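Local coordinates for iron binding protein FbpA (Mannheimia haemolytica, PDB 1Q35), which binds ferric iron in the periplasm and, as a bacterial solute-binding protein, probably hands it on for uptake into the cell, at residues S137-Y142 with K312-S317; A161-L166 with K306-V311; L80-P85 with P270-I275; Q73-K78 with V234-H239. All coordinates share one frame; numbering follows the deposited sequence. Where two conformers were deposited one is given.

Contact 1: residues S137-Y142 with K312-S317; sequences SGKNSY and KFDDFS
Asp314 presents its carboxylate to the turn that starts at Ser137, and each oxygen finds its own donor there. OD2 of Asp314 accepts from Ser137 OG at 2.6 Å, while Asp314 OD1 takes the backbone N-H of Gly138, with Gly138 N 2.8 Å away and an angle of 164° at the hydrogen. Both bonds use syn lone pairs, so the two-pronged grip fixes the rotation of the carboxylate. The serine hydroxyl works twice: lying anti to its own backbone N (chi1 175°), Ser137 OG donates to the aspartate and also accepts from Lys139 N at 3.2 Å. This ST turn lies within the type I beta turn from Ser137 to Asn140.

Beside these bonds the carbon packing is also tight. Phe313 brings ring carbon CD2 to 3.6 Å from Gly138 CA, an oblique approach made possible by the lack of a side chain on the glycine. The other flank is looser and more exposed. Lys139 runs past the aspartate with CG 4.4 Å from Asp314 OD2, and the ammonium Lys139 NZ stays 5.2 Å from the same oxygen, near enough perhaps for a mild attraction but not a salt bridge.

Lys312, at the close of helix 301-311, leaves helical geometry in a Schellman motif and opens a second type I turn. Phe313 packs back on Val308 of that helix and on Val135, Lys173 NZ bonds to the carbonyl of Asp314, and helix 141-168, which carries the iron ligand Tyr142, sets out directly after the Ser137 turn.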
loop_
_atom_site.group_PDB
_atom_site.type_symbol
_atom_site.label_atom_id
_atom_site.label_comp_id
_atom_site.label_asym_id
_atom_site.label_seq_id
_atom_site.Cartn_x
_atom_site.Cartn_y
_atom_site.Cartn_z
ATOM N N SER A 137 -3.923 -11.510 -7.310
ATOM C CA SER A 137 -4.405 -12.436 -6.289
ATOM C C SER A 137 -5.265 -11.751 -5.230
ATOM O O SER A 137 -4.868 -10.744 -4.647
ATOM C CB SER A 137 -3.231 -13.117 -5.596
ATOM O OG SER A 137 -3.692 -13.938 -4.533
ATOM N N GLY A 138 -6.425 -12.333 -4.963
ATOM C CA GLY A 138 -7.304 -11.839 -3.921
ATOM C C GLY A 138 -6.697 -11.914 -2.534
ATOM O O GLY A 138 -7.139 -11.213 -1.628
ATOM N N LYS A 139 -5.688 -12.768 -2.364
ATOM C CA LYS A 139 -4.972 -12.905 -1.099
ATOM C C LYS A 139 -3.825 -11.921 -0.931
ATOM O O LYS A 139 -3.212 -11.858 0.134
ATOM C CB LYS A 139 -4.435 -14.332 -0.953
ATOM C CG LYS A 139 -5.519 -15.384 -0.928
ATOM C CD LYS A 139 -4.960 -16.792 -0.801
ATOM C CE LYS A 139 -5.970 -17.831 -1.278
ATOM N NZ LYS A 139 -7.364 -17.553 -0.808
ATOM N N ASN A 140 -3.514 -11.150 -1.970
ATOM C CA ASN A 140 -2.525 -10.101 -1.820
ATOM C C ASN A 140 -3.019 -9.073 -0.810
ATOM O O ASN A 140 -4.179 -8.679 -0.843
ATOM C CB ASN A 140 -2.235 -9.420 -3.146
ATOM C CG ASN A 140 -1.240 -8.323 -2.995
ATOM O OD1 ASN A 140 -0.030 -8.563 -2.951
ATOM N ND2 ASN A 140 -1.734 -7.117 -2.840
ATOM N N SER A 141 -2.138 -8.630 0.076
ATOM C CA SER A 141 -2.572 -7.803 1.205
ATOM C C SER A 141 -3.115 -6.440 0.813
ATOM O O SER A 141 -3.931 -5.888 1.528
ATOM C CB SER A 141 -1.464 -7.652 2.245
ATOM O OG SER A 141 -0.380 -6.912 1.740
ATOM N N TYR A 142 -2.687 -5.872 -0.312
ATOM C CA TYR A 142 -3.331 -4.646 -0.783
ATOM C C TYR A 142 -4.821 -4.881 -1.042
ATOM O O TYR A 142 -5.651 -4.030 -0.731
ATOM C CB TYR A 142 -2.692 -4.116 -2.064
ATOM C CG TYR A 142 -1.245 -3.690 -1.988
ATOM C CD1 TYR A 142 -0.714 -3.074 -0.855
ATOM C CD2 TYR A 142 -0.408 -3.872 -3.084
ATOM C CE1 TYR A 142 0.610 -2.671 -0.819
ATOM C CE2 TYR A 142 0.917 -3.459 -3.057
ATOM C CZ TYR A 142 1.417 -2.863 -1.916
ATOM O OH TYR A 142 2.716 -2.432 -1.839
ATOM N N LYS A 312 -12.920 -18.786 -2.941
ATOM C CA LYS A 312 -11.851 -19.346 -3.770
ATOM C C LYS A 312 -11.557 -18.375 -4.911
ATOM O O LYS A 312 -11.620 -18.716 -6.098
ATOM C CB LYS A 312 -12.205 -20.755 -4.269
ATOM C CG LYS A 312 -12.338 -21.787 -3.146
ATOM C CD LYS A 312 -11.001 -22.076 -2.469
ATOM C CE LYS A 312 -11.102 -23.193 -1.437
ATOM N NZ LYS A 312 -11.509 -22.692 -0.093
ATOM N N PHE A 313 -11.228 -17.148 -4.514
ATOM C CA PHE A 313 -11.138 -16.019 -5.428
ATOM C C PHE A 313 -10.192 -16.255 -6.599
ATOM O O PHE A 313 -10.464 -15.805 -7.713
ATOM C CB PHE A 313 -10.708 -14.753 -4.672
ATOM C CG PHE A 313 -10.833 -13.501 -5.486
ATOM C CD1 PHE A 313 -12.028 -12.799 -5.524
ATOM C CD2 PHE A 313 -9.771 -13.044 -6.238
ATOM C CE1 PHE A 313 -12.145 -11.663 -6.282
ATOM C CE2 PHE A 313 -9.887 -11.909 -7.001
ATOM C CZ PHE A 313 -11.074 -11.213 -7.015
ATOM N N ASP A 314 -9.078 -16.921 -6.334
ATOM C CA ASP A 314 -8.034 -17.098 -7.342
ATOM C C ASP A 314 -8.239 -18.300 -8.261
ATOM O O ASP A 314 -7.493 -18.472 -9.224
ATOM C CB ASP A 314 -6.673 -17.222 -6.668
ATOM C CG ASP A 314 -6.212 -15.935 -6.009
ATOM O OD1 ASP A 314 -6.834 -14.860 -6.210
ATOM O OD2 ASP A 314 -5.208 -15.913 -5.275
ATOM N N ASP A 315 -9.229 -19.133 -7.969
ATOM C CA ASP A 315 -9.509 -20.305 -8.795
ATOM C C ASP A 315 -10.302 -19.895 -10.039
ATOM O O ASP A 315 -11.384 -19.319 -9.934
ATOM C CB ASP A 315 -10.285 -21.337 -7.985
ATOM C CG ASP A 315 -10.512 -22.620 -8.747
ATOM O OD1 ASP A 315 -9.713 -23.566 -8.577
ATOM O OD2 ASP A 315 -11.462 -22.766 -9.535
ATOM N N PHE A 316 -9.765 -20.220 -11.215
ATOM C CA PHE A 316 -10.350 -19.817 -12.494
ATOM C C PHE A 316 -10.845 -21.037 -13.287
ATOM O O PHE A 316 -11.032 -20.963 -14.503
ATOM C CB PHE A 316 -9.300 -19.039 -13.300
ATOM C CG PHE A 316 -9.877 -18.122 -14.346
ATOM C CD1 PHE A 316 -10.531 -16.952 -13.983
ATOM C CD2 PHE A 316 -9.747 -18.421 -15.700
ATOM C CE1 PHE A 316 -11.057 -16.106 -14.946
ATOM C CE2 PHE A 316 -10.275 -17.576 -16.669
ATOM C CZ PHE A 316 -10.927 -16.416 -16.292
ATOM N N SER A 317 -11.085 -22.143 -12.587
ATOM C CA SER A 317 -11.429 -23.419 -13.222
ATOM C C SER A 317 -12.880 -23.508 -13.709
ATOM O O SER A 317 -13.208 -24.379 -14.520
ATOM C CB SER A 317 -11.140 -24.576 -12.261
ATOM O OG SER A 317 -12.132 -24.668 -11.254
#

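Contact 2: residues A161-L166 with K306-V311; sequences AFLEGL and KLVDEV
Leu163 is the main bump of this helix pair, projecting into the hollow formed by Leu307, Val308 and Val311. Its CG is anti to the carbonyl carbon (chi1 -69°), and beyond it Leu163 CD1 settles 3.7 Å from Leu307 CB, the two leucines crossing at about a right angle. Leu163 CD1 also lies 4.2 Å from Val308 CG2.

Val311 answers from the other helix, a branched bump set against Leu163 and Glu164 together. One branch, Val311 CG2, approaches Leu163 CB at 4.2 Å; the other, Val311 CG1, rests 3.6 Å from Glu164 CD in the glutamate conformer given, one of two. There the glutamate bends at chi2 (-89°) and slides past the valine in the opposite direction, covering it with CG and the carboxyl carbon. In that conformer a water lies close to both Glu164 OE2 (2.6 Å) and Val311 O (2.8 Å) and may join them.

The short axes come within 9.8 Å and cross at -47°, with no direct hydrogen bond between the segments. Phe147, an earlier residue of helix 141-168, touches both Leu163 and Val308, while a salt bridge from Glu310 to Lys160 ties helix 301-311 to the same long helix.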
loop_
_atom_site.group_PDB
_atom_site.type_symbol
_atom_site.label_atom_id
_atom_site.label_comp_id
_atom_site.label_asym_id
_atom_site.label_seq_id
_atom_site.Cartn_x
_atom_site.Cartn_y
_atom_site.Cartn_z
ATOM N N ALA A 161 -20.638 -11.227 -1.000
ATOM C CA ALA A 161 -21.396 -11.118 -2.243
ATOM C C ALA A 161 -20.631 -10.275 -3.261
ATOM O O ALA A 161 -20.591 -10.616 -4.447
ATOM C CB ALA A 161 -22.779 -10.548 -1.999
ATOM N N PHE A 162 -20.010 -9.191 -2.803
ATOM C CA PHE A 162 -19.146 -8.388 -3.652
ATOM C C PHE A 162 -17.999 -9.224 -4.225
ATOM O O PHE A 162 -17.741 -9.178 -5.427
ATOM C CB PHE A 162 -18.602 -7.173 -2.889
ATOM C CG PHE A 162 -17.404 -6.556 -3.540
ATOM C CD1 PHE A 162 -17.531 -5.824 -4.711
ATOM C CD2 PHE A 162 -16.141 -6.734 -3.007
ATOM C CE1 PHE A 162 -16.417 -5.263 -5.318
ATOM C CE2 PHE A 162 -15.024 -6.185 -3.620
ATOM C CZ PHE A 162 -15.169 -5.445 -4.771
ATOM N N LEU A 163 -17.315 -9.985 -3.380
ATOM C CA LEU A 163 -16.197 -10.805 -3.846
ATOM C C LEU A 163 -16.642 -11.866 -4.847
ATOM O O LEU A 163 -15.909 -12.155 -5.783
ATOM C CB LEU A 163 -15.474 -11.456 -2.673
ATOM C CG LEU A 163 -14.700 -10.486 -1.772
ATOM C CD1 LEU A 163 -14.200 -11.195 -0.537
ATOM C CD2 LEU A 163 -13.540 -9.843 -2.515
ATOM N N GLU A 164 -17.835 -12.422 -4.666
ATOM C CA GLU A 164 -18.350 -13.423 -5.600
ATOM C C GLU A 164 -18.615 -12.787 -6.962
ATOM O O GLU A 164 -18.287 -13.372 -8.000
ATOM C CB GLU A 164 -19.617 -14.076 -5.050
ATOM C CG GLU A 164 -19.405 -14.918 -3.802
ATOM C CD GLU A 164 -19.061 -16.361 -4.094
ATOM O OE1 GLU A 164 -19.398 -17.216 -3.249
ATOM O OE2 GLU A 164 -18.450 -16.642 -5.145
ATOM N N GLY A 165 -19.177 -11.584 -6.967
ATOM C CA GLY A 165 -19.450 -10.888 -8.213
ATOM C C GLY A 165 -18.183 -10.433 -8.917
ATOM O O GLY A 165 -18.060 -10.541 -10.143
ATOM N N LEU A 166 -17.233 -9.919 -8.140
ATOM C CA LEU A 166 -15.941 -9.508 -8.669
ATOM C C LEU A 166 -15.234 -10.709 -9.306
ATOM O O LEU A 166 -14.750 -10.626 -10.437
ATOM C CB LEU A 166 -15.088 -8.889 -7.554
ATOM C CG LEU A 166 -13.710 -8.387 -7.983
ATOM C CD1 LEU A 166 -13.815 -7.268 -9.016
ATOM C CD2 LEU A 166 -12.927 -7.930 -6.768
ATOM N N LYS A 306 -10.533 -14.662 5.255
ATOM C CA LYS A 306 -11.444 -15.797 5.336
ATOM C C LYS A 306 -12.448 -15.772 4.187
ATOM O O LYS A 306 -12.725 -16.806 3.579
ATOM C CB LYS A 306 -12.160 -15.782 6.686
ATOM C CG LYS A 306 -13.036 -16.975 6.983
ATOM C CD LYS A 306 -13.556 -16.897 8.418
ATOM C CE LYS A 306 -14.411 -18.092 8.792
ATOM N NZ LYS A 306 -13.625 -19.349 8.938
ATOM N N LEU A 307 -12.991 -14.598 3.868
ATOM C CA LEU A 307 -13.936 -14.496 2.759
ATOM C C LEU A 307 -13.278 -14.822 1.427
ATOM O O LEU A 307 -13.875 -15.497 0.591
ATOM C CB LEU A 307 -14.552 -13.104 2.668
ATOM C CG LEU A 307 -15.420 -12.687 3.850
ATOM C CD1 LEU A 307 -16.030 -11.323 3.595
ATOM C CD2 LEU A 307 -16.511 -13.703 4.149
ATOM N N VAL A 308 -12.058 -14.337 1.227
ATOM C CA VAL A 308 -11.322 -14.604 -0.012
ATOM C C VAL A 308 -11.132 -16.115 -0.189
ATOM O O VAL A 308 -11.291 -16.650 -1.287
ATOM C CB VAL A 308 -9.967 -13.857 -0.026
ATOM C CG1 VAL A 308 -9.094 -14.321 -1.184
ATOM C CG2 VAL A 308 -10.194 -12.355 -0.118
ATOM N N ASP A 309 -10.813 -16.795 0.907
ATOM C CA ASP A 309 -10.677 -18.247 0.899
ATOM C C ASP A 309 -12.005 -18.940 0.606
ATOM O O ASP A 309 -12.048 -19.873 -0.197
ATOM C CB ASP A 309 -10.108 -18.740 2.230
ATOM C CG ASP A 309 -9.935 -20.242 2.260
ATOM O OD1 ASP A 309 -9.178 -20.766 1.419
ATOM O OD2 ASP A 309 -10.536 -20.978 3.069
ATOM N N GLU A 310 -13.093 -18.490 1.231
ATOM C CA GLU A 310 -14.400 -19.114 1.038
ATOM C C GLU A 310 -14.856 -19.038 -0.413
ATOM O O GLU A 310 -15.390 -20.008 -0.949
ATOM C CB GLU A 310 -15.454 -18.469 1.941
ATOM C CG GLU A 310 -15.311 -18.827 3.408
ATOM C CD GLU A 310 -16.256 -18.054 4.303
ATOM O OE1 GLU A 310 -16.034 -18.078 5.527
ATOM O OE2 GLU A 310 -17.215 -17.437 3.789
ATOM N N VAL A 311 -14.636 -17.897 -1.062
ATOM C CA VAL A 311 -15.069 -17.738 -2.451
ATOM C C VAL A 311 -14.068 -18.339 -3.440
ATOM O O VAL A 311 -14.345 -18.391 -4.635
ATOM C CB VAL A 311 -15.368 -16.252 -2.814
ATOM C CG1 VAL A 311 -16.342 -15.639 -1.815
ATOM C CG2 VAL A 311 -14.103 -15.426 -2.916
HETATM O O HOH W 1 -18.357 -19.355 -2.610
HETATM O O HOH W 2 -16.926 -18.720 -5.607
#

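Contact 3: residues L80-P85 with P270-I275; sequences LEKNIP and PVKEGI
The last residue of helix 78-83, Asn83, meets Lys272, where a type II beta turn begins in the loop after strand 269-270. Lys272 NZ donates to Asn83 OD1 at 3.0 Å, coming from above the carbonyl plane, 45° out of it. Asn83 ND2 is bonded to Ser254 OG, and the two bonds together hold the amide from both ends.

The lysine passes over the helix terminus on its way: Lys272 CA makes a C-H...O contact of 3.4 Å with Asn83 O. Asn83 O also lies 2.7 Å from a water that accepts from Glu273 N. The ammonium may gain from the negative end of the helix dipole, although Lys82 NZ stands only 4.3 Å from Lys272 NZ and should oppose it.

Packing is close where the chain leaves the helix. Pro85 CD lies 3.0 Å from Val271 O, and Ile84 CG1 rests 4.1 Å from Val271 CG2, the two side chains crossing obliquely. Val271 is also covered by Phe88 and by Gln259 of helix 256-266.

A helix C-terminus is thus laid against the turn from Lys272 to Ile275; with Glu273 extended before it, the positive phi of Gly274 (89°) in third place is what a type II turn requires.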
loop_
_atom_site.group_PDB
_atom_site.type_symbol
_atom_site.label_atom_id
_atom_site.label_comp_id
_atom_site.label_asym_id
_atom_site.label_seq_id
_atom_site.Cartn_x
_atom_site.Cartn_y
_atom_site.Cartn_z
ATOM N N LEU A 80 9.353 13.109 14.896
ATOM C CA LEU A 80 8.225 12.357 14.335
ATOM C C LEU A 80 6.899 13.044 14.652
ATOM O O LEU A 80 5.983 13.052 13.831
ATOM C CB LEU A 80 8.208 10.918 14.866
ATOM C CG LEU A 80 9.414 10.035 14.538
ATOM C CD1 LEU A 80 9.264 8.661 15.165
ATOM C CD2 LEU A 80 9.614 9.914 13.030
ATOM N N GLU A 81 6.803 13.636 15.838
ATOM C CA GLU A 81 5.601 14.353 16.244
ATOM C C GLU A 81 5.321 15.546 15.327
ATOM O O GLU A 81 4.178 15.785 14.946
ATOM C CB GLU A 81 5.746 14.838 17.689
ATOM C CG GLU A 81 4.521 15.550 18.234
ATOM C CD GLU A 81 4.675 15.927 19.691
ATOM O OE1 GLU A 81 3.920 15.389 20.526
ATOM O OE2 GLU A 81 5.553 16.762 19.997
ATOM N N LYS A 82 6.375 16.279 14.983
ATOM C CA LYS A 82 6.277 17.473 14.152
ATOM C C LYS A 82 5.994 17.120 12.693
ATOM O O LYS A 82 5.200 17.787 12.026
ATOM C CB LYS A 82 7.582 18.271 14.233
ATOM C CG LYS A 82 7.550 19.620 13.521
ATOM C CD LYS A 82 8.909 20.308 13.564
ATOM C CE LYS A 82 8.971 21.505 12.622
ATOM N NZ LYS A 82 9.643 21.171 11.337
ATOM N N ASN A 83 6.639 16.062 12.212
ATOM C CA ASN A 83 6.631 15.730 10.786
ATOM C C ASN A 83 5.426 14.906 10.348
ATOM O O ASN A 83 4.914 15.106 9.249
ATOM C CB ASN A 83 7.914 14.989 10.408
ATOM C CG ASN A 83 9.127 15.899 10.366
ATOM O OD1 ASN A 83 9.002 17.125 10.314
ATOM N ND2 ASN A 83 10.311 15.304 10.379
ATOM N N ILE A 84 4.984 13.980 11.192
ATOM C CA ILE A 84 3.909 13.055 10.838
ATOM C C ILE A 84 2.618 13.469 11.540
ATOM O O ILE A 84 2.562 13.460 12.772
ATOM C CB ILE A 84 4.280 11.602 11.229
ATOM C CG1 ILE A 84 5.623 11.202 10.603
ATOM C CG2 ILE A 84 3.156 10.644 10.812
ATOM C CD1 ILE A 84 6.129 9.826 11.018
ATOM N N PRO A 85 1.583 13.846 10.790
ATOM C CA PRO A 85 0.288 14.158 11.400
ATOM C C PRO A 85 -0.210 12.995 12.249
ATOM O O PRO A 85 0.059 11.839 11.921
ATOM C CB PRO A 85 -0.624 14.384 10.192
ATOM C CG PRO A 85 0.284 14.796 9.105
ATOM C CD PRO A 85 1.554 14.030 9.327
ATOM N N PRO A 270 3.060 12.191 0.329
ATOM C CA PRO A 270 3.777 12.356 1.600
ATOM C C PRO A 270 2.807 12.464 2.765
ATOM O O PRO A 270 1.704 12.974 2.594
ATOM C CB PRO A 270 4.529 13.682 1.426
ATOM C CG PRO A 270 4.568 13.929 -0.016
ATOM C CD PRO A 270 3.366 13.274 -0.621
ATOM N N VAL A 271 3.204 11.979 3.938
ATOM C CA VAL A 271 2.447 12.281 5.157
ATOM C C VAL A 271 2.762 13.685 5.687
ATOM O O VAL A 271 1.921 14.306 6.334
ATOM C CB VAL A 271 2.659 11.239 6.287
ATOM C CG1 VAL A 271 2.156 9.867 5.852
ATOM C CG2 VAL A 271 4.115 11.175 6.748
ATOM N N LYS A 272 3.962 14.186 5.411
ATOM C CA LYS A 272 4.391 15.473 5.960
ATOM C C LYS A 272 3.692 16.620 5.238
ATOM O O LYS A 272 3.727 16.705 4.012
ATOM C CB LYS A 272 5.908 15.628 5.856
ATOM C CG LYS A 272 6.450 16.899 6.512
ATOM C CD LYS A 272 7.965 16.889 6.564
ATOM C CE LYS A 272 8.542 18.266 6.874
ATOM N NZ LYS A 272 7.937 18.886 8.079
ATOM N N GLU A 273 3.050 17.493 6.009
ATOM C CA GLU A 273 2.354 18.650 5.458
ATOM C C GLU A 273 3.341 19.635 4.841
ATOM O O GLU A 273 4.456 19.807 5.332
ATOM C CB GLU A 273 1.530 19.346 6.544
ATOM C CG GLU A 273 0.362 18.516 7.044
ATOM C CD GLU A 273 -0.498 19.267 8.040
ATOM O OE1 GLU A 273 -1.431 19.978 7.606
ATOM O OE2 GLU A 273 -0.237 19.146 9.256
ATOM N N GLY A 274 2.925 20.261 3.744
ATOM C CA GLY A 274 3.751 21.237 3.053
ATOM C C GLY A 274 4.665 20.649 1.995
ATOM O O GLY A 274 5.354 21.392 1.301
ATOM N N ILE A 275 4.691 19.321 1.874
ATOM C CA ILE A 275 5.457 18.660 0.823
ATOM C C ILE A 275 4.517 18.372 -0.340
ATOM O O ILE A 275 3.567 17.603 -0.197
ATOM C CB ILE A 275 6.086 17.342 1.334
ATOM C CG1 ILE A 275 6.907 17.574 2.612
ATOM C CG2 ILE A 275 6.960 16.718 0.251
ATOM C CD1 ILE A 275 8.074 18.542 2.456
HETATM O O HOH W 3 3.600 17.425 8.943
HETATM O O HOH W 4 1.916 17.790 11.007
#

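Contact 4: residues Q73-K78 with V234-H239; sequences QKIDSK and VVIAKH
The flat amide of Gln73 meets Ala237 edge-on: NE2 donates to Ala237 O at 2.9 Å, with the acceptor 9° out of the amide plane and an angle of 165° at the hydrogen. At the other end of the group, Gln73 OE1 accepts from Lys243 NZ, so the amide is held by both its heteroatoms. The imidazole of His239 has the aliphatic part of its neighbour on one face, Lys238 CG lying 3.7 Å above the ring plane and offset toward the rim.

Gln73 also uses its backbone. Its N-H bonds to the carbonyl of Ile236, with Gln73 N 3.1 Å from Ile236 O and almost in line with the C=O bond. A water continues the pairing, donating to Gln73 O at 2.9 Å and accepting from Ile236 N. CG of Gln73 stands between its own backbone N and carbonyl carbon (chi1 61°), close to the carbonyl oxygens of Ile236 and Ala237.

Next to the polar part, Ile75 CD1 packs 3.7 Å from Ile236 CD1, the isoleucines crossing at about a right angle. Lys238 NZ turns elsewhere, to a salt bridge with Asp70.

The chemistry implies that, near the end of strand 228-236, the loop is held mainly by polar bonds to main-chain groups, Ile236 O, Ala237 O and, through water, Ile236 N, with the isoleucine pair adding apolar packing.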
loop_
_atom_site.group_PDB
_atom_site.type_symbol
_atom_site.label_atom_id
_atom_site.label_comp_id
_atom_site.label_asym_id
_atom_site.label_seq_id
_atom_site.Cartn_x
_atom_site.Cartn_y
_atom_site.Cartn_z
ATOM N N GLN A 73 8.424 -1.584 19.504
ATOM C CA GLN A 73 8.591 -0.797 20.725
ATOM C C GLN A 73 8.159 0.648 20.521
ATOM O O GLN A 73 8.113 1.150 19.392
ATOM C CB GLN A 73 10.032 -0.859 21.238
ATOM C CG GLN A 73 11.092 -0.318 20.294
ATOM C CD GLN A 73 12.457 -0.280 20.962
ATOM O OE1 GLN A 73 12.638 0.414 21.968
ATOM N NE2 GLN A 73 13.403 -1.041 20.439
ATOM N N LYS A 74 7.855 1.315 21.629
ATOM C CA LYS A 74 7.376 2.685 21.616
ATOM C C LYS A 74 8.512 3.667 21.374
ATOM O O LYS A 74 9.560 3.593 22.022
ATOM C CB LYS A 74 6.689 3.017 22.941
ATOM C CG LYS A 74 5.448 2.184 23.202
ATOM C CD LYS A 74 4.896 2.404 24.601
ATOM C CE LYS A 74 4.282 3.781 24.761
ATOM N NZ LYS A 74 3.217 3.786 25.806
ATOM N N ILE A 75 8.290 4.590 20.444
ATOM C CA ILE A 75 9.263 5.610 20.084
ATOM C C ILE A 75 8.641 6.979 20.302
ATOM O O ILE A 75 7.644 7.334 19.667
ATOM C CB ILE A 75 9.686 5.463 18.607
ATOM C CG1 ILE A 75 10.220 4.053 18.322
ATOM C CG2 ILE A 75 10.708 6.533 18.238
ATOM C CD1 ILE A 75 11.493 3.687 19.074
ATOM N N ASP A 76 9.241 7.744 21.208
ATOM C CA ASP A 76 8.786 9.082 21.536
ATOM C C ASP A 76 9.817 10.063 20.988
ATOM O O ASP A 76 10.886 10.243 21.569
ATOM C CB ASP A 76 8.646 9.209 23.056
ATOM C CG ASP A 76 8.131 10.568 23.499
ATOM O OD1 ASP A 76 7.643 11.354 22.656
ATOM O OD2 ASP A 76 8.169 10.930 24.696
ATOM N N SER A 77 9.485 10.674 19.854
ATOM C CA SER A 77 10.378 11.565 19.125
ATOM C C SER A 77 9.656 12.863 18.791
ATOM O O SER A 77 8.571 12.840 18.218
ATOM C CB SER A 77 10.827 10.893 17.822
ATOM O OG SER A 77 11.376 11.839 16.924
ATOM N N LYS A 78 10.263 13.992 19.143
ATOM C CA LYS A 78 9.720 15.308 18.805
ATOM C C LYS A 78 9.728 15.531 17.293
ATOM O O LYS A 78 8.880 16.247 16.766
ATOM C CB LYS A 78 10.506 16.454 19.472
ATOM C CG LYS A 78 11.242 16.131 20.783
ATOM C CD LYS A 78 12.769 16.176 20.611
ATOM C CE LYS A 78 13.307 15.087 19.678
ATOM N NZ LYS A 78 13.121 13.717 20.224
ATOM N N VAL A 234 6.556 2.175 9.072
ATOM C CA VAL A 234 7.741 1.666 9.724
ATOM C C VAL A 234 7.465 1.384 11.189
ATOM O O VAL A 234 6.672 2.077 11.836
ATOM C CB VAL A 234 8.926 2.641 9.549
ATOM C CG1 VAL A 234 8.668 3.980 10.240
ATOM C CG2 VAL A 234 10.212 2.014 10.023
ATOM N N VAL A 235 8.107 0.326 11.672
ATOM C CA VAL A 235 8.149 -0.019 13.083
ATOM C C VAL A 235 9.613 -0.236 13.471
ATOM O O VAL A 235 10.422 -0.693 12.656
ATOM C CB VAL A 235 7.310 -1.271 13.422
ATOM C CG1 VAL A 235 5.891 -1.125 12.907
ATOM C CG2 VAL A 235 7.953 -2.530 12.880
ATOM N N ILE A 236 9.957 0.103 14.709
ATOM C CA ILE A 236 11.248 -0.264 15.281
ATOM C C ILE A 236 11.029 -1.530 16.107
ATOM O O ILE A 236 10.148 -1.584 16.961
ATOM C CB ILE A 236 11.863 0.902 16.090
ATOM C CG1 ILE A 236 12.275 2.014 15.116
ATOM C CG2 ILE A 236 13.061 0.418 16.913
ATOM C CD1 ILE A 236 12.966 3.207 15.736
ATOM N N ALA A 237 11.803 -2.566 15.800
ATOM C CA ALA A 237 11.657 -3.862 16.439
ATOM C C ALA A 237 11.924 -3.787 17.941
ATOM O O ALA A 237 12.762 -3.000 18.404
ATOM C CB ALA A 237 12.588 -4.869 15.791
ATOM N N LYS A 238 11.227 -4.635 18.690
ATOM C CA LYS A 238 11.285 -4.629 20.151
ATOM C C LYS A 238 12.716 -4.727 20.676
ATOM O O LYS A 238 13.071 -4.064 21.650
ATOM C CB LYS A 238 10.456 -5.787 20.722
ATOM C CG LYS A 238 10.465 -5.867 22.253
ATOM C CD LYS A 238 9.502 -6.918 22.766
ATOM C CE LYS A 238 9.480 -6.962 24.284
ATOM N NZ LYS A 238 8.693 -8.127 24.780
ATOM N N HIS A 239 13.534 -5.547 20.025
ATOM C CA HIS A 239 14.883 -5.843 20.503
ATOM C C HIS A 239 15.974 -5.215 19.629
ATOM O O HIS A 239 17.121 -5.666 19.630
ATOM C CB HIS A 239 15.040 -7.357 20.611
ATOM C CG HIS A 239 14.109 -7.975 21.605
ATOM N ND1 HIS A 239 14.308 -7.878 22.963
ATOM C CD2 HIS A 239 12.957 -8.665 21.440
ATOM C CE1 HIS A 239 13.325 -8.497 23.594
ATOM N NE2 HIS A 239 12.494 -8.986 22.692
HETATM O O HOH W 5 8.049 1.266 16.521
#

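Overall arrangement
Four closures, two at each end of the molecule, show how a chain that shuttles between distant regions is tied together. From the N terminus, residues 73-78 and 80-85 come first; they wait for 234-239 and 270-275, so contacts 4 and 3 cross, and they touch through Ile75 and Leu80. Between those halves the chain visits the far region, where 137-142 leads into helix 141-168 and 161-166 lies near its other end. It returns there last: 306-311 closes contact 2 and 312-317 then closes the wider loop of contact 1 around it. Both of these cross contacts 3 and 4, consistent with the two-lobed fold of periplasmic binding proteins.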